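Local structure of geranyltranstransferase (3NPK) at residues M147-G150 against Q151-C155; K160-L164 against N165-F169; Q273-Q276 against N277-Q281. The protein probably joins isopentenyl diphosphate to geranyl diphosphate to make farnesyl diphosphate, releasing pyrophosphate, as a mainly helical polyprenyl synthetase. All coordinates share one frame; numbering follows the deposited sequence.

The three contacts come one after another along a mainly helical chain, and each is a local exchange between residues three to five positions apart. Contact 1 fills helix 147-156, and contact 2 holds the end of the loop that follows it and the start of helix 164-189. These two helices are consecutive: the centres of the contacts lie about 12 Å apart, Ile153 CD1 touches Phe169 CE1 at 3.6 Å, and both contacts meet the second subunit. Contact 3 belongs to helix 269-282, the last of the chain, with its centre about 27 Å from contact 1 and 29 Å from contact 2. Dimer packing thus involves the first pair, while the third packs within its own subunit.

Contact 1 (M147-G150 against Q151-C155); sequences MVIG and QAIDC
Ile149 and Ile153, one helical turn apart, make the closest apolar contact between side chains along this segment, CG1 of Ile149 lying 4.0 Å from CD1 of Ile153. The two chains slant across one another. In Ile149 CG1 stands opposite the backbone N (chi1 -168°), whereas in Ile153 CG1 swings to the N side (chi1 -73°), which also brings that branch up to the oxygen end of the Ile149 carbonyl, 3.3 Å from CG1 of Ile153 to O of Ile149. Ala152 adds its methyl at the margin, its CB 4.4 Å from CD1 of Ile149. This ridge is closed by the second subunit, where Val20, Phe23 and Phe27 of that chain pack on Ile149, Ile153 and Ala152.

Underneath runs the regular ladder of an alpha helix, here a short one in the mainly helical prenyl synthase fold: four successive amides, from Gln151 to Asp154, each donate to the carbonyl four residues back. The bond from Gln151 N to Met147 O, at 2.9 Å, is representative. Gly150 takes part through backbone alone, its carbonyl receiving Asp154 N.

The packing is looser toward Asp154, which is partly exposed. Of its side chain, only CB approaches the preceding turn, 3.4 Å from O of Gly150, while the carboxylate leads off to a salt bridge between OD2 and Lys174 on helix 164-189.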
HETATM    1  N   MSE A 147       7.851   4.057  -8.325  1.00  8.45           N
HETATM    2  CA  MSE A 147       8.438   2.733  -8.224  1.00  8.56           C
HETATM    3  C   MSE A 147       7.672   1.668  -9.005  1.00  7.93           C
HETATM    4  O   MSE A 147       8.293   0.847  -9.684  1.00 10.35           O
HETATM    5  CB  MSE A 147       8.527   2.351  -6.752  1.00 10.98           C
HETATM    6  CG  MSE A 147       9.247   1.055  -6.484  1.00 12.68           C
HETATM    7 SE   MSE A 147       9.216   0.720  -4.552  1.00 18.43          SE
HETATM    8  CE  MSE A 147       7.441  -0.095  -4.478  1.00 13.50           C
ATOM      9  N   VAL A 148       6.343   1.654  -8.904  1.00  7.81           N
ATOM     10  CA  VAL A 148       5.611   0.554  -9.525  1.00  8.77           C
ATOM     11  C   VAL A 148       5.641   0.595 -11.053  1.00  9.81           C
ATOM     12  O   VAL A 148       5.829  -0.443 -11.692  1.00  9.97           O
ATOM     13  CB  VAL A 148       4.170   0.429  -9.010  1.00  9.32           C
ATOM     14  CG1 VAL A 148       3.452  -0.740  -9.743  1.00  9.57           C
ATOM     15  CG2 VAL A 148       4.175   0.213  -7.472  1.00 10.38           C
ATOM     16  N   ILE A 149       5.478   1.775 -11.648  1.00 10.41           N
ATOM     17  CA  ILE A 149       5.561   1.839 -13.110  1.00  9.89           C
ATOM     18  C   ILE A 149       6.995   1.532 -13.556  1.00  9.53           C
ATOM     19  O   ILE A 149       7.200   0.912 -14.600  1.00  9.93           O
ATOM     20  CB  ILE A 149       5.025   3.169 -13.721  1.00 10.18           C
ATOM     21  CG1 ILE A 149       4.868   3.032 -15.247  1.00 11.37           C
ATOM     22  CG2 ILE A 149       5.938   4.341 -13.417  1.00 11.21           C
ATOM     23  CD1 ILE A 149       3.871   1.963 -15.687  1.00 13.44           C
ATOM     24  N   GLY A 150       7.993   1.956 -12.774  1.00  9.70           N
ATOM     25  CA  GLY A 150       9.373   1.606 -13.058  1.00  9.88           C
ATOM     26  C   GLY A 150       9.604   0.103 -13.096  1.00 11.02           C
ATOM     27  O   GLY A 150      10.232  -0.436 -14.016  1.00 11.80           O
ATOM     28  N   GLN A 151       9.082  -0.595 -12.099  1.00  9.96           N
ATOM     29  CA  GLN A 151       9.202  -2.049 -12.081  1.00 11.06           C
ATOM     30  C   GLN A 151       8.419  -2.729 -13.213  1.00 10.25           C
ATOM     31  O   GLN A 151       8.912  -3.689 -13.832  1.00 11.07           O
ATOM     32  CB  GLN A 151       8.745  -2.607 -10.731  1.00 13.51           C
ATOM     33  CG  GLN A 151       8.825  -4.132 -10.626  1.00 15.99           C
ATOM     34  CD  GLN A 151      10.246  -4.737 -10.748  1.00 20.17           C
ATOM     35  OE1 GLN A 151      11.218  -4.062 -11.086  1.00 22.74           O
ATOM     36  NE2 GLN A 151      10.345  -6.044 -10.485  1.00 20.44           N
ATOM     37  N   ALA A 152       7.221  -2.231 -13.513  1.00 10.10           N
ATOM     38  CA  ALA A 152       6.443  -2.816 -14.613  1.00  9.26           C
ATOM     39  C   ALA A 152       7.206  -2.676 -15.931  1.00  9.28           C
ATOM     40  O   ALA A 152       7.265  -3.611 -16.744  1.00 11.17           O
ATOM     41  CB  ALA A 152       5.060  -2.150 -14.719  1.00  9.76           C
ATOM     42  N   ILE A 153       7.790  -1.500 -16.144  1.00  9.82           N
ATOM     43  CA  ILE A 153       8.579  -1.275 -17.347  1.00 10.43           C
ATOM     44  C   ILE A 153       9.820  -2.179 -17.359  1.00 11.11           C
ATOM     45  O   ILE A 153      10.132  -2.815 -18.373  1.00 12.30           O
ATOM     46  CB  ILE A 153       8.949   0.209 -17.464  1.00 11.79           C
ATOM     47  CG1 ILE A 153       7.693   0.993 -17.854  1.00 12.09           C
ATOM     48  CG2 ILE A 153      10.080   0.440 -18.489  1.00 11.83           C
ATOM     49  CD1 ILE A 153       7.851   2.515 -17.804  1.00 12.18           C
ATOM     50  N   ASP A 154      10.523  -2.249 -16.234  1.00 11.58           N
ATOM     51  CA  ASP A 154      11.717  -3.101 -16.142  1.00 12.77           C
ATOM     52  C   ASP A 154      11.391  -4.562 -16.500  1.00 12.22           C
ATOM     53  O   ASP A 154      12.101  -5.209 -17.297  1.00 13.30           O
ATOM     54  CB  ASP A 154      12.302  -3.019 -14.732  1.00 14.72           C
ATOM     55  CG  ASP A 154      13.767  -3.450 -14.657  1.00 21.62           C
ATOM     56  OD1 ASP A 154      14.510  -3.341 -15.655  1.00 23.73           O
ATOM     57  OD2 ASP A 154      14.174  -3.892 -13.575  1.00 26.40           O
ATOM     58  N   CYS A 155      10.304  -5.075 -15.933  1.00 11.96           N
ATOM     59  CA  CYS A 155       9.909  -6.450 -16.211  1.00 12.61           C
ATOM     60  C   CYS A 155       9.482  -6.645 -17.659  1.00 12.74           C
ATOM     61  O   CYS A 155       9.922  -7.594 -18.323  1.00 14.40           O
ATOM     62  CB  CYS A 155       8.773  -6.878 -15.289  1.00 12.74           C
ATOM     63  SG  CYS A 155       9.306  -7.023 -13.575  1.00 15.99           S
TER

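Contact 2 (K160-L164 against N165-F169); sequences KRLSL and NELEF
Glu166 OE1 is gripped from two quarters: the backbone N of Ser163 donates to it at 3.0 Å, and a water that also donates to Arg161 O holds it at 2.7 Å. The first of these bonds is half of a capping box, the reciprocal pair that closes the start of helix 164-189. In the other half Ser163, the N-cap residue, accepts through OG from Glu166 N at 3.1 Å.

Torsions make the exchange possible. Ser163 OG sits between its own backbone N and carbonyl carbon (chi1 70°), facing the amide of the first turn, while the Glu166 chain runs extended beyond CG and reaches back to the serine. The N-H of Ser163 points almost straight at OE1 (174°), but arrives on the anti side of the carboxylate and 27° out of its plane. A carboxylate beside the N-terminal end of a helix would probably be favoured by the helix dipole. The water links it further to the preceding loop, so OE1 bridges loop and helix.

Leucine side chains flank the cap. CD2 of Leu162 is a methyl beside a carboxylate oxygen, 3.7 Å from OE1 of Glu166, and CD1 of Leu162 lies 4.3 Å from CD1 of Leu167. Leu162 and Glu166 also pack on Phe23 of the second subunit, and Asn238 bonds to the backbone N of Leu162. Leu164 turns instead to Phe240 and Leu244 of helix 240-244.

With the cap in place, the regular helical bonds begin: Leu167 N donates to Ser163 O, and Glu168 N to Leu164 O. Glu168 passes obliquely by the leucine side chain, bringing its OE2 to 3.6 Å from CD2 of Leu164.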
ATOM      1  N   LYS A 160      13.594  -6.703 -24.370  1.00 13.15           N
ATOM      2  CA  LYS A 160      13.297  -5.836 -25.508  1.00 12.98           C
ATOM      3  C   LYS A 160      14.269  -4.661 -25.547  1.00 13.04           C
ATOM      4  O   LYS A 160      14.845  -4.281 -24.525  1.00 15.78           O
ATOM      5  CB  LYS A 160      11.845  -5.342 -25.422  1.00 13.32           C
ATOM      6  CG  LYS A 160      10.825  -6.479 -25.410  1.00 13.51           C
ATOM      7  CD  LYS A 160       9.408  -5.957 -25.207  1.00 13.48           C
ATOM      8  CE  LYS A 160       8.394  -7.088 -25.145  1.00 13.70           C
ATOM      9  NZ  LYS A 160       8.560  -7.894 -23.905  1.00 13.92           N
ATOM     10  N   ARG A 161      14.447  -4.083 -26.726  1.00 12.17           N
ATOM     11  CA  ARG A 161      15.398  -2.985 -26.880  1.00 12.28           C
ATOM     12  C   ARG A 161      14.798  -1.651 -26.440  1.00 13.93           C
ATOM     13  O   ARG A 161      13.720  -1.248 -26.914  1.00 17.04           O
ATOM     14  CB  ARG A 161      15.857  -2.873 -28.337  1.00 12.36           C
ATOM     15  CG  ARG A 161      16.854  -1.737 -28.553  1.00 12.23           C
ATOM     16  CD  ARG A 161      17.213  -1.591 -30.035  1.00 12.18           C
ATOM     17  NE  ARG A 161      16.044  -1.248 -30.848  1.00 11.88           N
ATOM     18  CZ  ARG A 161      15.525  -0.027 -30.914  1.00 12.75           C
ATOM     19  NH1 ARG A 161      16.063   0.959 -30.208  1.00 13.88           N
ATOM     20  NH2 ARG A 161      14.466   0.206 -31.680  1.00 14.21           N
ATOM     21  N   LEU A 162      15.505  -0.974 -25.536  1.00 13.20           N
ATOM     22  CA  LEU A 162      15.127   0.355 -25.067  1.00 14.82           C
ATOM     23  C   LEU A 162      16.078   1.396 -25.624  1.00 15.00           C
ATOM     24  O   LEU A 162      17.265   1.120 -25.828  1.00 15.74           O
ATOM     25  CB  LEU A 162      15.199   0.423 -23.539  1.00 15.46           C
ATOM     26  CG  LEU A 162      14.167  -0.416 -22.794  1.00 16.15           C
ATOM     27  CD1 LEU A 162      14.287  -0.234 -21.295  1.00 17.92           C
ATOM     28  CD2 LEU A 162      12.754  -0.089 -23.293  1.00 17.62           C
ATOM     29  N   SER A 163      15.552   2.595 -25.841  1.00 14.86           N
ATOM     30  CA  SER A 163      16.366   3.748 -26.176  1.00 15.76           C
ATOM     31  C   SER A 163      16.974   4.287 -24.889  1.00 15.98           C
ATOM     32  O   SER A 163      16.567   3.904 -23.788  1.00 15.74           O
ATOM     33  CB  SER A 163      15.495   4.834 -26.800  1.00 16.94           C
ATOM     34  OG  SER A 163      14.648   5.382 -25.803  1.00 17.53           O
ATOM     35  N   LEU A 164      17.923   5.202 -25.030  1.00 17.06           N
ATOM     36  CA  LEU A 164      18.539   5.851 -23.876  1.00 18.19           C
ATOM     37  C   LEU A 164      17.487   6.577 -23.047  1.00 17.64           C
ATOM     38  O   LEU A 164      17.445   6.442 -21.822  1.00 18.18           O
ATOM     39  CB  LEU A 164      19.588   6.859 -24.353  1.00 20.09           C
ATOM     40  CG  LEU A 164      20.843   7.124 -23.512  1.00 24.39           C
ATOM     41  CD1 LEU A 164      21.348   8.570 -23.672  1.00 24.81           C
ATOM     42  CD2 LEU A 164      20.699   6.753 -22.076  1.00 24.52           C
ATOM     43  N   ASN A 165      16.632   7.353 -23.705  1.00 17.19           N
ATOM     44  CA  ASN A 165      15.593   8.077 -22.963  1.00 18.11           C
ATOM     45  C   ASN A 165      14.648   7.134 -22.209  1.00 16.76           C
ATOM     46  O   ASN A 165      14.233   7.408 -21.072  1.00 16.75           O
ATOM     47  CB  ASN A 165      14.810   9.015 -23.882  1.00 22.10           C
ATOM     48  CG  ASN A 165      15.605  10.253 -24.260  1.00 27.02           C
ATOM     49  OD1 ASN A 165      16.655  10.545 -23.667  1.00 29.54           O
ATOM     50  ND2 ASN A 165      15.103  10.999 -25.239  1.00 28.67           N
ATOM     51  N   GLU A 166      14.327   6.006 -22.833  1.00 15.99           N
ATOM     52  CA  GLU A 166      13.467   5.011 -22.200  1.00 14.42           C
ATOM     53  C   GLU A 166      14.143   4.356 -21.000  1.00 13.08           C
ATOM     54  O   GLU A 166      13.516   4.147 -19.952  1.00 12.84           O
ATOM     55  CB  GLU A 166      13.049   3.948 -23.217  1.00 14.28           C
ATOM     56  CG  GLU A 166      11.989   4.479 -24.154  1.00 16.60           C
ATOM     57  CD  GLU A 166      11.729   3.582 -25.346  1.00 18.81           C
ATOM     58  OE1 GLU A 166      12.583   2.726 -25.671  1.00 19.11           O
ATOM     59  OE2 GLU A 166      10.655   3.748 -25.959  1.00 19.72           O
ATOM     60  N   LEU A 167      15.430   4.058 -21.148  1.00 13.06           N
ATOM     61  CA  LEU A 167      16.187   3.465 -20.052  1.00 13.96           C
ATOM     62  C   LEU A 167      16.291   4.453 -18.887  1.00 14.36           C
ATOM     63  O   LEU A 167      16.130   4.067 -17.735  1.00 13.83           O
ATOM     64  CB  LEU A 167      17.567   3.024 -20.551  1.00 14.93           C
ATOM     65  CG  LEU A 167      18.454   2.276 -19.555  1.00 16.67           C
ATOM     66  CD1 LEU A 167      17.775   1.013 -19.033  1.00 17.95           C
ATOM     67  CD2 LEU A 167      19.786   1.941 -20.211  1.00 18.93           C
ATOM     68  N   GLU A 168      16.522   5.730 -19.196  1.00 14.68           N
ATOM     69  CA  GLU A 168      16.532   6.767 -18.168  1.00 15.40           C
ATOM     70  C   GLU A 168      15.190   6.847 -17.449  1.00 14.71           C
ATOM     71  O   GLU A 168      15.140   6.948 -16.223  1.00 15.81           O
ATOM     72  CB  GLU A 168      16.900   8.120 -18.786  1.00 18.38           C
ATOM     73  CG  GLU A 168      18.366   8.221 -19.129  1.00 21.70           C
ATOM     74  CD  GLU A 168      18.698   9.373 -20.070  1.00 26.61           C
ATOM     75  OE1 GLU A 168      17.778   9.954 -20.693  1.00 29.73           O
ATOM     76  OE2 GLU A 168      19.897   9.679 -20.210  1.00 27.69           O
ATOM     77  N   PHE A 169      14.103   6.788 -18.209  1.00 13.66           N
ATOM     78  CA  PHE A 169      12.752   6.839 -17.633  1.00 13.30           C
ATOM     79  C   PHE A 169      12.551   5.663 -16.676  1.00 11.99           C
ATOM     80  O   PHE A 169      12.071   5.822 -15.542  1.00 12.68           O
ATOM     81  CB  PHE A 169      11.705   6.808 -18.766  1.00 15.46           C
ATOM     82  CG  PHE A 169      10.269   6.972 -18.298  1.00 14.62           C
ATOM     83  CD1 PHE A 169       9.581   5.900 -17.726  1.00 14.67           C
ATOM     84  CD2 PHE A 169       9.598   8.194 -18.447  1.00 15.68           C
ATOM     85  CE1 PHE A 169       8.267   6.038 -17.306  1.00 15.07           C
ATOM     86  CE2 PHE A 169       8.277   8.326 -18.035  1.00 16.48           C
ATOM     87  CZ  PHE A 169       7.613   7.245 -17.462  1.00 16.26           C
TER
HETATM   88  O   HOH W   1      12.912   1.195 -27.834  1.00 37.72           O

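Contact 3 (Q273-Q276 against N277-Q281)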
ATOM      1  N   GLN A 273      27.921  16.805   4.051  1.00 15.12           N
ATOM      2  CA  GLN A 273      28.875  15.778   4.467  1.00 15.71           C
ATOM      3  C   GLN A 273      28.187  14.432   4.762  1.00 14.67           C
ATOM      4  O   GLN A 273      28.697  13.364   4.384  1.00 15.49           O
ATOM      5  CB  GLN A 273      29.665  16.238   5.692  1.00 16.91           C
ATOM      6  CG  GLN A 273      30.733  15.246   6.098  1.00 18.83           C
ATOM      7  CD  GLN A 273      31.821  15.133   5.050  1.00 19.82           C
ATOM      8  OE1 GLN A 273      32.440  16.129   4.681  1.00 22.36           O
ATOM      9  NE2 GLN A 273      32.054  13.920   4.562  1.00 20.36           N
HETATM   10  N   MSE A 274      27.043  14.477   5.440  1.00 14.53           N
HETATM   11  CA  MSE A 274      26.271  13.265   5.708  1.00 15.40           C
HETATM   12  C   MSE A 274      25.871  12.554   4.427  1.00 14.82           C
HETATM   13  O   MSE A 274      25.969  11.329   4.326  1.00 15.86           O
HETATM   14  CB  MSE A 274      25.041  13.581   6.545  1.00 17.87           C
HETATM   15  CG  MSE A 274      25.378  13.868   7.987  1.00 23.35           C
HETATM   16 SE   MSE A 274      23.770  14.206   9.041  1.00 31.67          SE
HETATM   17  CE  MSE A 274      23.553  16.095   8.697  1.00 33.41           C
ATOM     18  N   ILE A 275      25.415  13.313   3.442  1.00 14.07           N
ATOM     19  CA  ILE A 275      24.996  12.692   2.196  1.00 15.92           C
ATOM     20  C   ILE A 275      26.209  12.136   1.457  1.00 16.55           C
ATOM     21  O   ILE A 275      26.154  11.045   0.890  1.00 16.71           O
ATOM     22  CB  ILE A 275      24.189  13.663   1.321  1.00 15.64           C
ATOM     23  CG1 ILE A 275      22.887  14.046   2.046  1.00 16.86           C
ATOM     24  CG2 ILE A 275      23.900  13.054  -0.070  1.00 15.73           C
ATOM     25  CD1 ILE A 275      22.042  15.058   1.309  1.00 17.10           C
ATOM     26  N   GLN A 276      27.312  12.877   1.479  1.00 16.76           N
ATOM     27  CA  GLN A 276      28.552  12.414   0.859  1.00 20.29           C
ATOM     28  C   GLN A 276      28.945  11.049   1.437  1.00 19.31           C
ATOM     29  O   GLN A 276      29.325  10.135   0.709  1.00 20.72           O
ATOM     30  CB  GLN A 276      29.667  13.442   1.092  1.00 23.94           C
ATOM     31  CG  GLN A 276      30.918  13.202   0.290  1.00 27.94           C
ATOM     32  CD  GLN A 276      30.667  13.349  -1.194  1.00 31.54           C
ATOM     33  OE1 GLN A 276      30.142  14.363  -1.640  1.00 33.37           O
ATOM     34  NE2 GLN A 276      31.044  12.341  -1.969  1.00 34.00           N
ATOM     35  N   ASN A 277      28.842  10.911   2.754  1.00 18.19           N
ATOM     36  CA  ASN A 277      29.175   9.647   3.397  1.00 19.29           C
ATOM     37  C   ASN A 277      28.262   8.514   2.916  1.00 19.76           C
ATOM     38  O   ASN A 277      28.722   7.395   2.690  1.00 22.16           O
ATOM     39  CB  ASN A 277      29.074   9.777   4.922  1.00 19.70           C
ATOM     40  CG  ASN A 277      30.160  10.681   5.519  1.00 24.61           C
ATOM     41  OD1 ASN A 277      31.006  11.207   4.813  1.00 25.47           O
ATOM     42  ND2 ASN A 277      30.128  10.855   6.831  1.00 27.27           N
ATOM     43  N   LEU A 278      26.967   8.786   2.780  1.00 19.44           N
ATOM     44  CA  LEU A 278      26.031   7.741   2.350  1.00 19.52           C
ATOM     45  C   LEU A 278      26.230   7.380   0.875  1.00 23.91           C
ATOM     46  O   LEU A 278      26.052   6.221   0.497  1.00 26.02           O
ATOM     47  CB  LEU A 278      24.568   8.132   2.629  1.00 18.98           C
ATOM     48  CG  LEU A 278      24.212   8.318   4.110  1.00 18.78           C
ATOM     49  CD1 LEU A 278      22.912   9.076   4.257  1.00 18.77           C
ATOM     50  CD2 LEU A 278      24.087   6.965   4.818  1.00 19.25           C
ATOM     51  N   ILE A 279      26.603   8.376   0.068  1.00 26.24           N
ATOM     52  CA  ILE A 279      26.942   8.200  -1.349  1.00 29.08           C
ATOM     53  C   ILE A 279      28.186   7.336  -1.522  1.00 30.93           C
ATOM     54  O   ILE A 279      28.164   6.339  -2.249  1.00 30.25           O
ATOM     55  CB  ILE A 279      27.239   9.568  -2.029  1.00 30.01           C
ATOM     56  CG1 ILE A 279      25.949  10.373  -2.234  1.00 30.90           C
ATOM     57  CG2 ILE A 279      27.973   9.373  -3.358  1.00 30.81           C
ATOM     58  CD1 ILE A 279      26.182  11.819  -2.662  1.00 30.93           C
ATOM     59  N   ILE A 280      29.274   7.747  -0.870  1.00 32.14           N
ATOM     60  CA  ILE A 280      30.549   7.045  -0.955  1.00 34.23           C
ATOM     61  C   ILE A 280      30.334   5.608  -0.510  1.00 35.15           C
ATOM     62  O   ILE A 280      30.814   4.664  -1.147  1.00 36.72           O
ATOM     63  CB  ILE A 280      31.639   7.726  -0.094  1.00 34.41           C
ATOM     64  CG1 ILE A 280      32.042   9.066  -0.722  1.00 35.35           C
ATOM     65  CG2 ILE A 280      32.854   6.827   0.041  1.00 35.04           C
ATOM     66  CD1 ILE A 280      33.010   9.902   0.109  1.00 35.64           C
ATOM     67  N   GLN A 281      29.584   5.448   0.574  1.00 35.03           N
ATOM     68  CA  GLN A 281      29.171   4.124   1.020  1.00 35.26           C
ATOM     69  C   GLN A 281      28.527   3.351  -0.123  1.00 35.18           C
ATOM     70  O   GLN A 281      28.820   2.168  -0.335  1.00 34.92           O
ATOM     71  CB  GLN A 281      28.158   4.231   2.156  1.00 35.44           C
ATOM     72  CG  GLN A 281      28.725   4.640   3.492  1.00 37.53           C
ATOM     73  CD  GLN A 281      27.657   4.684   4.567  1.00 39.29           C
ATOM     74  OE1 GLN A 281      26.764   3.831   4.607  1.00 40.60           O
ATOM     75  NE2 GLN A 281      27.742   5.676   5.442  1.00 39.34           N
TER
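Gln273 and Asn277 supply the side-chain hydrogen bond of this segment, NE2 of Gln273 donating to OD1 of Asn277 at 2.9 Å. The donor uses its amide plane well, with OD1 only 2° out of it, but NE2 comes in tilted 32° from the carbonyl plane of Asn277; the two amide planes are steeply turned against each other. A bend at chi2 of Gln273 (66°) brings its amide across to the asparagine, one turn along.

The backbone bonds belong to one class, each from an amide to the carbonyl four residues earlier: Asn277 to Gln273, Leu278 to Met274, Ile279 to Ile275 and Ile280 to Gln276. Of these the Ile279 N to Ile275 O bond is the shortest at 2.8 Å, and the Leu278 N to Met274 O bond the longest at 3.1 Å. They make up about two turns of helix 269-282, the final helix of this polyprenyl synthetase subunit.

Apolar packing works on other faces. CG2 of Ile275 meets CD1 of Ile279 at 3.7 Å, and both side chains rest on Leu264 of helix 246-265. Leu278 leans instead on Phe42, Gln45 and Ser49 of helix 42-54, where Met274, a selenomethionine, meets Ser53.

A mixed contact completes the account: Gln276 brings NE2 to 3.6 Å from CG1 of Ile280, and its aliphatic part joins in, CG lying 3.9 Å from Ile280 CD1.

The chemistry therefore divides by face, as expected of an amphipathic helix: the amide pair Gln273-Asn277 lies on the exposed side, as does Ile280 with Gln276 NE2 against it, while Ile275, Ile279 and Leu278 are turned to neighbouring helices.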